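Local coordinates for protein phosphodiesterase (Candida albicans, PDB 6CPU) that belongs to the cyclic nucleotide phosphodiesterase family and holds a zinc and a magnesium ion in a largely helical fold, at residues Phe532-Leu535 against Phe536-Leu540; Trp218-Ala222 against His223-Asn227; Gly111-Tyr114 against Gln115-Ser119. All blocks are in the same frame, centred on the assembly; numbering follows the deposited sequence.

How the contacts relate
The three contacts are local ones that sample different parts of one mostly helical chain. Along the sequence contact 3 comes first, on helix 110-124 beside the parallel four-stranded sheet; contact 2 follows in the loop joining helices 205-216 and 227-242; contact 1 comes last, on helix 525-547. Contacts 1 and 2 are neighbours without touching, their centres 24 Å apart and their nearest atoms about 11 Å apart. Contact 3 lies far off, 51 Å from contact 1 and 41 Å from contact 2 between centres, and opposite contact 1 across the chain's centre. The series thus runs from the sheet-bearing N-terminal region to the phosphodiesterase family region with its metal ions.

Contact 1: Phe532-Leu535 against Phe536-Leu540; sequences FINL and FAENL
Phe-536 meets Phe-532 one turn back along helix 525-547, and its side chain can be followed outward atom by atom. CB sits over one face of the Phe-532 ring, 4.3 Å from its centroid, in a CH-pi contact. Because CG lies beside the backbone N (chi1 -61°), Phe-536 CD2 comes to 3.7 Å from Phe-532 CD1, which approaches near the plane of the Phe-536 ring. Phe-536 CD1, on the other side of that ring, rests 3.2 Å from Leu-535 O. The two ring planes are inclined at 52°, an oblique pair, and the Phe-536 ring also meets that of His-427.

The backbone beneath is widened. Phe-532 O accepts one i+4 donor, Phe-536 N at 2.9 Å, and one i+5 donor, Ala-537 N at 3.1 Å; Glu-538 N, also i+5, reaches Ile-533 O in the carbonyl plane, on a lone pair. Asn-534 and Glu-538 run side by side with amide and carboxylate nearly coplanar, and Lys-562 of helix 552-569 joins them, hydrogen-bonded to Asn-534 OD1 and salt-bridged to Glu-538 OE1. The two i+5 bonds mark a pi-type turn, here in a helix of the phosphodiesterase family region, with the Phe-532 side chain about 10 Å from the zinc ion.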
ATOM      1  N   PHE A 532      21.654   9.325  -0.014  1.00 45.49           N
ATOM      2  CA  PHE A 532      20.701   8.762   0.946  1.00 45.07           C
ATOM      3  C   PHE A 532      21.350   7.902   2.030  1.00 43.05           C
ATOM      4  O   PHE A 532      20.957   7.972   3.199  1.00 40.77           O
ATOM      5  CB  PHE A 532      19.610   7.957   0.227  1.00 45.77           C
ATOM      6  CG  PHE A 532      18.488   7.548   1.130  1.00 45.60           C
ATOM      7  CD1 PHE A 532      17.465   8.436   1.427  1.00 44.87           C
ATOM      8  CD2 PHE A 532      18.469   6.286   1.718  1.00 45.52           C
ATOM      9  CE1 PHE A 532      16.437   8.072   2.279  1.00 43.89           C
ATOM     10  CE2 PHE A 532      17.443   5.916   2.573  1.00 43.95           C
ATOM     11  CZ  PHE A 532      16.423   6.811   2.851  1.00 44.77           C
ATOM     12  N   ILE A 533      22.335   7.093   1.649  1.00 42.98           N
ATOM     13  CA  ILE A 533      23.042   6.244   2.612  1.00 45.01           C
ATOM     14  C   ILE A 533      23.817   7.075   3.639  1.00 46.77           C
ATOM     15  O   ILE A 533      23.746   6.809   4.840  1.00 47.93           O
ATOM     16  CB  ILE A 533      23.994   5.252   1.906  1.00 45.05           C
ATOM     17  CG1 ILE A 533      23.179   4.191   1.160  1.00 43.65           C
ATOM     18  CG2 ILE A 533      24.931   4.583   2.912  1.00 45.19           C
ATOM     19  CD1 ILE A 533      23.942   3.487   0.062  1.00 43.66           C
ATOM     20  N   ASN A 534      24.549   8.080   3.167  1.00 50.94           N
ATOM     21  CA  ASN A 534      25.318   8.947   4.066  1.00 54.20           C
ATOM     22  C   ASN A 534      24.426   9.775   4.984  1.00 54.64           C
ATOM     23  O   ASN A 534      24.607   9.773   6.199  1.00 57.19           O
ATOM     24  CB  ASN A 534      26.258   9.864   3.271  1.00 54.39           C
ATOM     25  CG  ASN A 534      27.489   9.135   2.754  1.00 54.98           C
ATOM     26  OD1 ASN A 534      27.991   8.212   3.395  1.00 53.91           O
ATOM     27  ND2 ASN A 534      27.985   9.555   1.594  1.00 56.53           N
ATOM     28  N   LEU A 535      23.447  10.458   4.401  1.00 55.25           N
ATOM     29  CA  LEU A 535      22.636  11.403   5.158  1.00 56.56           C
ATOM     30  C   LEU A 535      21.525  10.771   6.003  1.00 53.38           C
ATOM     31  O   LEU A 535      21.074  11.399   6.954  1.00 54.47           O
ATOM     32  CB  LEU A 535      22.071  12.478   4.223  1.00 60.29           C
ATOM     33  CG  LEU A 535      23.166  13.403   3.661  1.00 63.89           C
ATOM     34  CD1 LEU A 535      22.780  13.992   2.313  1.00 65.14           C
ATOM     35  CD2 LEU A 535      23.513  14.510   4.652  1.00 64.61           C
ATOM     36  N   PHE A 536      21.095   9.545   5.686  1.00 51.88           N
ATOM     37  CA  PHE A 536      20.022   8.883   6.462  1.00 50.43           C
ATOM     38  C   PHE A 536      20.277   7.424   6.880  1.00 48.17           C
ATOM     39  O   PHE A 536      20.245   7.109   8.069  1.00 47.42           O
ATOM     40  CB  PHE A 536      18.684   8.962   5.707  1.00 50.95           C
ATOM     41  CG  PHE A 536      18.203  10.368   5.461  1.00 51.36           C
ATOM     42  CD1 PHE A 536      17.895  11.204   6.523  1.00 52.47           C
ATOM     43  CD2 PHE A 536      18.055  10.853   4.167  1.00 53.25           C
ATOM     44  CE1 PHE A 536      17.458  12.499   6.300  1.00 52.81           C
ATOM     45  CE2 PHE A 536      17.616  12.148   3.937  1.00 53.43           C
ATOM     46  CZ  PHE A 536      17.317  12.973   5.007  1.00 53.41           C
ATOM     47  N   ALA A 537      20.510   6.535   5.915  1.00 47.32           N
ATOM     48  CA  ALA A 537      20.430   5.089   6.169  1.00 46.82           C
ATOM     49  C   ALA A 537      21.537   4.548   7.072  1.00 47.55           C
ATOM     50  O   ALA A 537      21.259   3.881   8.080  1.00 45.98           O
ATOM     51  CB  ALA A 537      20.415   4.323   4.856  1.00 46.59           C
ATOM     52  N   GLU A 538      22.786   4.831   6.705  1.00 48.76           N
ATOM     53  CA  GLU A 538      23.941   4.323   7.449  1.00 48.34           C
ATOM     54  C   GLU A 538      23.757   4.544   8.945  1.00 46.38           C
ATOM     55  O   GLU A 538      23.869   3.605   9.725  1.00 43.11           O
ATOM     56  CB  GLU A 538      25.239   4.976   6.963  1.00 51.37           C
ATOM     57  CG  GLU A 538      26.506   4.321   7.499  1.00 52.84           C
ATOM     58  CD  GLU A 538      27.719   4.542   6.607  1.00 55.15           C
ATOM     59  OE1 GLU A 538      27.719   5.498   5.801  1.00 54.96           O
ATOM     60  OE2 GLU A 538      28.680   3.752   6.712  1.00 58.06           O
ATOM     61  N   ASN A 539      23.433   5.775   9.332  1.00 46.27           N
ATOM     62  CA  ASN A 539      23.284   6.116  10.746  1.00 47.71           C
ATOM     63  C   ASN A 539      22.124   5.425  11.447  1.00 46.34           C
ATOM     64  O   ASN A 539      22.272   4.978  12.585  1.00 46.07           O
ATOM     65  CB  ASN A 539      23.162   7.631  10.924  1.00 50.69           C
ATOM     66  CG  ASN A 539      24.465   8.353  10.646  1.00 52.01           C
ATOM     67  OD1 ASN A 539      25.550   7.799  10.828  1.00 55.81           O
ATOM     68  ND2 ASN A 539      24.366   9.599  10.200  1.00 53.73           N
ATOM     69  N   LEU A 540      20.969   5.337  10.785  1.00 44.69           N
ATOM     70  CA  LEU A 540      19.799   4.695  11.401  1.00 42.40           C
ATOM     71  C   LEU A 540      20.019   3.196  11.612  1.00 39.17           C
ATOM     72  O   LEU A 540      19.735   2.664  12.686  1.00 38.75           O
ATOM     73  CB  LEU A 540      18.533   4.909  10.555  1.00 41.63           C
ATOM     74  CG  LEU A 540      17.259   4.233  11.085  1.00 42.69           C
ATOM     75  CD1 LEU A 540      16.800   4.855  12.395  1.00 43.34           C
ATOM     76  CD2 LEU A 540      16.147   4.290  10.046  1.00 42.67           C
TER

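Contact 2: Trp218-Ala222 against His223-Asn227; sequences WSFPA and HNLSN
Pro-221 and Asn-224 close a tight turn of 3-10 type in the loop between helices 205-216 and 227-242. Asn-224 N donates to Pro-221 O at 2.9 Å, and one residue on Leu-225 N donates to Ala-222 O at 3.1 Å. Both donors stand above the carbonyl planes and not on a lone pair, the second by 63°. Pro-221 is itself the centre of an inverse gamma turn, so the chain bends sharply just where it enters this winding.

Side chains fold back over the turn. Leu-225 CG packs 3.5 Å from Pro-221 O, while Asn-224 places OD1 3.8 Å from Pro-221 CB. Phe-220 has its CG anti to the backbone N (chi1 -176°), which brings CE1 and CZ to Leu-225 CD1, and the two side chains cross at about a right angle.

The second shell comes from three helices. Arg-277 of helix 276-292 hydrogen-bonds both Ala-222 O and Leu-225 O, tying together two carbonyls of the turn; Trp-476 of helix 470-495 meets the His-223 ring edge-to-face; and Leu-211 of helix 205-216 touches Leu-225. Further on, Ser-226 is the N-cap of helix 227-242, its OG bonded to Asp-229 N. Across the turn, one methyl makes the apolar contact: Leu-225 CD1 lies 3.7 Å from Phe-220 CZ, obliquely to the ring.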
ATOM      1  N   TRP A 218      15.566 -12.529   1.746  1.00 32.68           N
ATOM      2  CA  TRP A 218      15.828 -11.109   2.027  1.00 32.51           C
ATOM      3  C   TRP A 218      15.936 -10.334   0.720  1.00 32.05           C
ATOM      4  O   TRP A 218      15.593  -9.151   0.661  1.00 31.55           O
ATOM      5  CB  TRP A 218      17.090 -10.893   2.877  1.00 32.82           C
ATOM      6  CG  TRP A 218      17.357  -9.440   3.100  1.00 33.41           C
ATOM      7  CD1 TRP A 218      18.365  -8.698   2.566  1.00 35.88           C
ATOM      8  CD2 TRP A 218      16.544  -8.532   3.853  1.00 34.07           C
ATOM      9  NE1 TRP A 218      18.255  -7.385   2.968  1.00 35.62           N
ATOM     10  CE2 TRP A 218      17.147  -7.260   3.763  1.00 34.17           C
ATOM     11  CE3 TRP A 218      15.386  -8.679   4.625  1.00 32.81           C
ATOM     12  CZ2 TRP A 218      16.618  -6.139   4.402  1.00 33.32           C
ATOM     13  CZ3 TRP A 218      14.864  -7.562   5.261  1.00 32.66           C
ATOM     14  CH2 TRP A 218      15.483  -6.314   5.150  1.00 32.01           C
ATOM     15  N   SER A 219      16.410 -10.989  -0.336  1.00 30.81           N
ATOM     16  CA  SER A 219      16.391 -10.403  -1.670  1.00 32.19           C
ATOM     17  C   SER A 219      14.984 -10.577  -2.267  1.00 30.61           C
ATOM     18  O   SER A 219      14.789 -11.276  -3.255  1.00 30.15           O
ATOM     19  CB  SER A 219      17.452 -11.056  -2.559  1.00 33.62           C
ATOM     20  OG  SER A 219      17.685 -10.285  -3.730  1.00 40.22           O
ATOM     21  N   PHE A 220      14.011  -9.908  -1.657  1.00 29.40           N
ATOM     22  CA  PHE A 220      12.609 -10.072  -2.016  1.00 27.29           C
ATOM     23  C   PHE A 220      12.384  -9.535  -3.421  1.00 26.27           C
ATOM     24  O   PHE A 220      12.559  -8.329  -3.648  1.00 25.93           O
ATOM     25  CB  PHE A 220      11.749  -9.318  -1.002  1.00 27.84           C
ATOM     26  CG  PHE A 220      10.260  -9.488  -1.194  1.00 26.31           C
ATOM     27  CD1 PHE A 220       9.687 -10.744  -1.214  1.00 26.91           C
ATOM     28  CD2 PHE A 220       9.427  -8.376  -1.315  1.00 26.19           C
ATOM     29  CE1 PHE A 220       8.313 -10.898  -1.380  1.00 27.54           C
ATOM     30  CE2 PHE A 220       8.058  -8.521  -1.478  1.00 25.86           C
ATOM     31  CZ  PHE A 220       7.496  -9.783  -1.505  1.00 26.13           C
ATOM     32  N   PRO A 221      12.013 -10.417  -4.378  1.00 24.97           N
ATOM     33  CA  PRO A 221      11.991 -10.031  -5.778  1.00 25.85           C
ATOM     34  C   PRO A 221      10.701  -9.291  -6.144  1.00 26.29           C
ATOM     35  O   PRO A 221      10.005  -9.676  -7.087  1.00 25.27           O
ATOM     36  CB  PRO A 221      12.071 -11.376  -6.501  1.00 26.14           C
ATOM     37  CG  PRO A 221      11.299 -12.285  -5.608  1.00 25.77           C
ATOM     38  CD  PRO A 221      11.615 -11.831  -4.205  1.00 25.37           C
ATOM     39  N   ALA A 222      10.418  -8.210  -5.416  1.00 27.33           N
ATOM     40  CA  ALA A 222       9.140  -7.501  -5.535  1.00 26.62           C
ATOM     41  C   ALA A 222       8.786  -7.164  -6.971  1.00 25.42           C
ATOM     42  O   ALA A 222       7.621  -7.245  -7.354  1.00 23.86           O
ATOM     43  CB  ALA A 222       9.163  -6.232  -4.699  1.00 26.99           C
ATOM     44  N   HIS A 223       9.781  -6.794  -7.778  1.00 24.97           N
ATOM     45  CA  HIS A 223       9.505  -6.336  -9.136  1.00 25.65           C
ATOM     46  C   HIS A 223       9.162  -7.432 -10.124  1.00 26.37           C
ATOM     47  O   HIS A 223       8.685  -7.150 -11.216  1.00 26.49           O
ATOM     48  CB  HIS A 223      10.660  -5.485  -9.651  1.00 26.46           C
ATOM     49  CG  HIS A 223      10.976  -4.347  -8.752  1.00 26.66           C
ATOM     50  ND1 HIS A 223      10.208  -3.203  -8.703  1.00 28.37           N
ATOM     51  CD2 HIS A 223      11.934  -4.202  -7.812  1.00 27.96           C
ATOM     52  CE1 HIS A 223      10.694  -2.394  -7.780  1.00 28.06           C
ATOM     53  NE2 HIS A 223      11.742  -2.976  -7.228  1.00 29.00           N
ATOM     54  N   ASN A 224       9.405  -8.676  -9.739  1.00 27.31           N
ATOM     55  CA  ASN A 224       8.995  -9.823 -10.529  1.00 28.76           C
ATOM     56  C   ASN A 224       7.677 -10.408 -10.052  1.00 28.24           C
ATOM     57  O   ASN A 224       7.252 -11.439 -10.562  1.00 30.08           O
ATOM     58  CB  ASN A 224      10.078 -10.897 -10.451  1.00 31.73           C
ATOM     59  CG  ASN A 224      11.422 -10.364 -10.872  1.00 34.93           C
ATOM     60  OD1 ASN A 224      12.304 -10.125 -10.044  1.00 37.73           O
ATOM     61  ND2 ASN A 224      11.559 -10.105 -12.161  1.00 38.00           N
ATOM     62  N   LEU A 225       7.032  -9.770  -9.079  1.00 25.50           N
ATOM     63  CA  LEU A 225       5.762 -10.276  -8.557  1.00 24.09           C
ATOM     64  C   LEU A 225       4.636  -9.363  -9.003  1.00 22.97           C
ATOM     65  O   LEU A 225       4.730  -8.139  -8.894  1.00 21.92           O
ATOM     66  CB  LEU A 225       5.791 -10.374  -7.035  1.00 23.90           C
ATOM     67  CG  LEU A 225       6.920 -11.199  -6.425  1.00 24.31           C
ATOM     68  CD1 LEU A 225       6.870 -11.070  -4.922  1.00 23.79           C
ATOM     69  CD2 LEU A 225       6.831 -12.658  -6.855  1.00 25.04           C
ATOM     70  N   SER A 226       3.577  -9.967  -9.526  1.00 20.57           N
ATOM     71  CA  SER A 226       2.399  -9.219  -9.931  1.00 19.92           C
ATOM     72  C   SER A 226       1.629  -8.724  -8.704  1.00 19.04           C
ATOM     73  O   SER A 226       1.831  -9.212  -7.585  1.00 18.18           O
ATOM     74  CB  SER A 226       1.494 -10.110 -10.777  1.00 19.89           C
ATOM     75  OG  SER A 226       0.904 -11.123  -9.979  1.00 20.41           O
ATOM     76  N   ASN A 227       0.732  -7.770  -8.922  1.00 18.78           N
ATOM     77  CA  ASN A 227      -0.156  -7.335  -7.854  1.00 19.14           C
ATOM     78  C   ASN A 227      -1.040  -8.477  -7.317  1.00 19.12           C
ATOM     79  O   ASN A 227      -1.411  -8.463  -6.142  1.00 19.79           O
ATOM     80  CB  ASN A 227      -0.982  -6.129  -8.297  1.00 19.98           C
ATOM     81  CG  ASN A 227      -0.172  -4.851  -8.317  1.00 20.65           C
ATOM     82  OD1 ASN A 227       0.678  -4.642  -7.462  1.00 22.09           O
ATOM     83  ND2 ASN A 227      -0.439  -3.990  -9.278  1.00 21.75           N
TER

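Contact 3: Gly111-Tyr114 against Gln115-Ser119; sequences GKLY and QEISS
Leu-113 carries CG anti to the backbone N (chi1 178°), and Ile-117 turns CG1 beside its own backbone N (chi1 -68°); these rotations bring the CD1 methyls of Leu-113 and Ile-117 to 3.6 Å from each other. The two side chains lie side by side and point the same way, and Ile-117 CD1 also packs 3.8 Å from Leu-113 CG. The same rotation puts Ile-117 CG1 3.3 Å from Leu-113 O. This pair packs on the strand and loops beside the helix: Leu-113 touches Leu-101 of strand 100-103, and Ile-117 touches Met-1 and Val-15.

The backbone between them is a regular alpha helix. Successive i to i+4 bonds run from Gln-115 N to Gly-111 O, Glu-116 N to Lys-112 O, Ile-117 N to Leu-113 O and Ser-118 N to Tyr-114 O, the last at 2.8 Å. The next carbonyl, Gln-115 O, is gripped twice, by Ser-119 N and by Ser-119 OG at 3.0 Å, the two donors arriving from opposite faces of its plane. The hydroxyl thus turns back onto its own helix.

Lys-112 and Glu-116 also run alongside each other, but it is the aliphatic part of the lysine that does the touching, with Lys-112 CD 3.9 Å from Glu-116 OE1. The lysine chain bends at chi3, and NZ stays 5.9 Å from that oxygen. The Tyr-114 ring passes obliquely by Ser-118, with Tyr-114 CE2 4.2 Å from Ser-118 CB. Taken together, the chemistry is consistent with an amphipathic surface helix: Leu-113 and Ile-117 pack on strand 100-103 and the nearby loops, whereas the opposite charges of Lys-112 and Glu-116 may attract one another at a distance without forming a salt bridge.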
ATOM      1  N   GLY A 111     -27.513  15.334 -21.725  1.00 67.99           N
ATOM      2  CA  GLY A 111     -26.578  16.453 -21.762  1.00 64.33           C
ATOM      3  C   GLY A 111     -25.691  16.507 -20.534  1.00 62.69           C
ATOM      4  O   GLY A 111     -24.491  16.763 -20.647  1.00 60.90           O
ATOM      5  N   LYS A 112     -26.283  16.266 -19.365  1.00 58.99           N
ATOM      6  CA  LYS A 112     -25.534  16.229 -18.110  1.00 58.76           C
ATOM      7  C   LYS A 112     -24.579  15.029 -18.096  1.00 57.38           C
ATOM      8  O   LYS A 112     -23.407  15.174 -17.756  1.00 54.28           O
ATOM      9  CB  LYS A 112     -26.479  16.158 -16.906  1.00 58.05           C
ATOM     10  CG  LYS A 112     -25.816  16.490 -15.575  1.00 59.72           C
ATOM     11  CD  LYS A 112     -26.507  15.819 -14.395  1.00 61.06           C
ATOM     12  CE  LYS A 112     -27.865  16.438 -14.101  1.00 61.96           C
ATOM     13  NZ  LYS A 112     -28.669  15.600 -13.171  1.00 63.14           N
ATOM     14  N   LEU A 113     -25.089  13.857 -18.474  1.00 55.53           N
ATOM     15  CA  LEU A 113     -24.298  12.621 -18.485  1.00 52.91           C
ATOM     16  C   LEU A 113     -23.085  12.734 -19.404  1.00 49.73           C
ATOM     17  O   LEU A 113     -21.970  12.424 -18.997  1.00 48.11           O
ATOM     18  CB  LEU A 113     -25.159  11.428 -18.923  1.00 53.05           C
ATOM     19  CG  LEU A 113     -24.461  10.064 -19.021  1.00 53.66           C
ATOM     20  CD1 LEU A 113     -24.109   9.541 -17.635  1.00 52.70           C
ATOM     21  CD2 LEU A 113     -25.323   9.060 -19.770  1.00 52.60           C
ATOM     22  N   TYR A 114     -23.306  13.172 -20.638  1.00 47.28           N
ATOM     23  CA  TYR A 114     -22.220  13.299 -21.607  1.00 46.02           C
ATOM     24  C   TYR A 114     -21.157  14.306 -21.133  1.00 45.70           C
ATOM     25  O   TYR A 114     -19.959  14.043 -21.234  1.00 41.40           O
ATOM     26  CB  TYR A 114     -22.775  13.712 -22.976  1.00 45.88           C
ATOM     27  CG  TYR A 114     -21.726  13.763 -24.065  1.00 45.56           C
ATOM     28  CD1 TYR A 114     -21.529  12.683 -24.915  1.00 47.20           C
ATOM     29  CD2 TYR A 114     -20.915  14.882 -24.229  1.00 46.01           C
ATOM     30  CE1 TYR A 114     -20.564  12.719 -25.904  1.00 47.68           C
ATOM     31  CE2 TYR A 114     -19.947  14.928 -25.213  1.00 46.29           C
ATOM     32  CZ  TYR A 114     -19.777  13.843 -26.046  1.00 47.17           C
ATOM     33  OH  TYR A 114     -18.817  13.875 -27.027  1.00 51.10           O
ATOM     34  N   GLN A 115     -21.612  15.452 -20.627  1.00 45.80           N
ATOM     35  CA  GLN A 115     -20.727  16.516 -20.136  1.00 45.02           C
ATOM     36  C   GLN A 115     -19.895  16.039 -18.944  1.00 40.88           C
ATOM     37  O   GLN A 115     -18.681  16.259 -18.886  1.00 34.53           O
ATOM     38  CB  GLN A 115     -21.561  17.742 -19.740  1.00 48.91           C
ATOM     39  CG  GLN A 115     -20.752  18.989 -19.408  1.00 52.44           C
ATOM     40  CD  GLN A 115     -20.248  19.023 -17.972  1.00 55.72           C
ATOM     41  OE1 GLN A 115     -20.912  18.543 -17.049  1.00 59.01           O
ATOM     42  NE2 GLN A 115     -19.068  19.605 -17.777  1.00 57.86           N
ATOM     43  N   GLU A 116     -20.566  15.390 -18.000  1.00 36.60           N
ATOM     44  CA  GLU A 116     -19.925  14.822 -16.828  1.00 36.17           C
ATOM     45  C   GLU A 116     -18.851  13.793 -17.215  1.00 32.96           C
ATOM     46  O   GLU A 116     -17.714  13.857 -16.736  1.00 31.47           O
ATOM     47  CB  GLU A 116     -20.992  14.172 -15.940  1.00 40.79           C
ATOM     48  CG  GLU A 116     -20.704  14.229 -14.457  1.00 45.70           C
ATOM     49  CD  GLU A 116     -21.901  13.852 -13.594  1.00 50.24           C
ATOM     50  OE1 GLU A 116     -23.050  14.135 -13.997  1.00 50.02           O
ATOM     51  OE2 GLU A 116     -21.683  13.281 -12.502  1.00 53.12           O
ATOM     52  N   ILE A 117     -19.211  12.851 -18.084  1.00 30.73           N
ATOM     53  CA  ILE A 117     -18.271  11.819 -18.525  1.00 29.97           C
ATOM     54  C   ILE A 117     -17.135  12.414 -19.355  1.00 29.41           C
ATOM     55  O   ILE A 117     -15.981  12.023 -19.191  1.00 27.31           O
ATOM     56  CB  ILE A 117     -18.978  10.683 -19.295  1.00 31.32           C
ATOM     57  CG1 ILE A 117     -19.880   9.902 -18.339  1.00 32.82           C
ATOM     58  CG2 ILE A 117     -17.965   9.733 -19.925  1.00 30.43           C
ATOM     59  CD1 ILE A 117     -20.865   8.986 -19.038  1.00 35.09           C
ATOM     60  N   SER A 118     -17.454  13.358 -20.239  1.00 29.38           N
ATOM     61  CA  SER A 118     -16.426  13.975 -21.074  1.00 30.20           C
ATOM     62  C   SER A 118     -15.422  14.755 -20.229  1.00 28.76           C
ATOM     63  O   SER A 118     -14.216  14.645 -20.437  1.00 29.25           O
ATOM     64  CB  SER A 118     -17.036  14.904 -22.121  1.00 32.46           C
ATOM     65  OG  SER A 118     -16.021  15.291 -23.039  1.00 36.40           O
ATOM     66  N   SER A 119     -15.922  15.528 -19.272  1.00 28.30           N
ATOM     67  CA  SER A 119     -15.053  16.281 -18.367  1.00 29.40           C
ATOM     68  C   SER A 119     -14.162  15.332 -17.571  1.00 27.16           C
ATOM     69  O   SER A 119     -12.965  15.554 -17.475  1.00 27.27           O
ATOM     70  CB  SER A 119     -15.868  17.149 -17.412  1.00 30.79           C
ATOM     71  OG  SER A 119     -16.512  18.187 -18.124  1.00 35.39           O
TER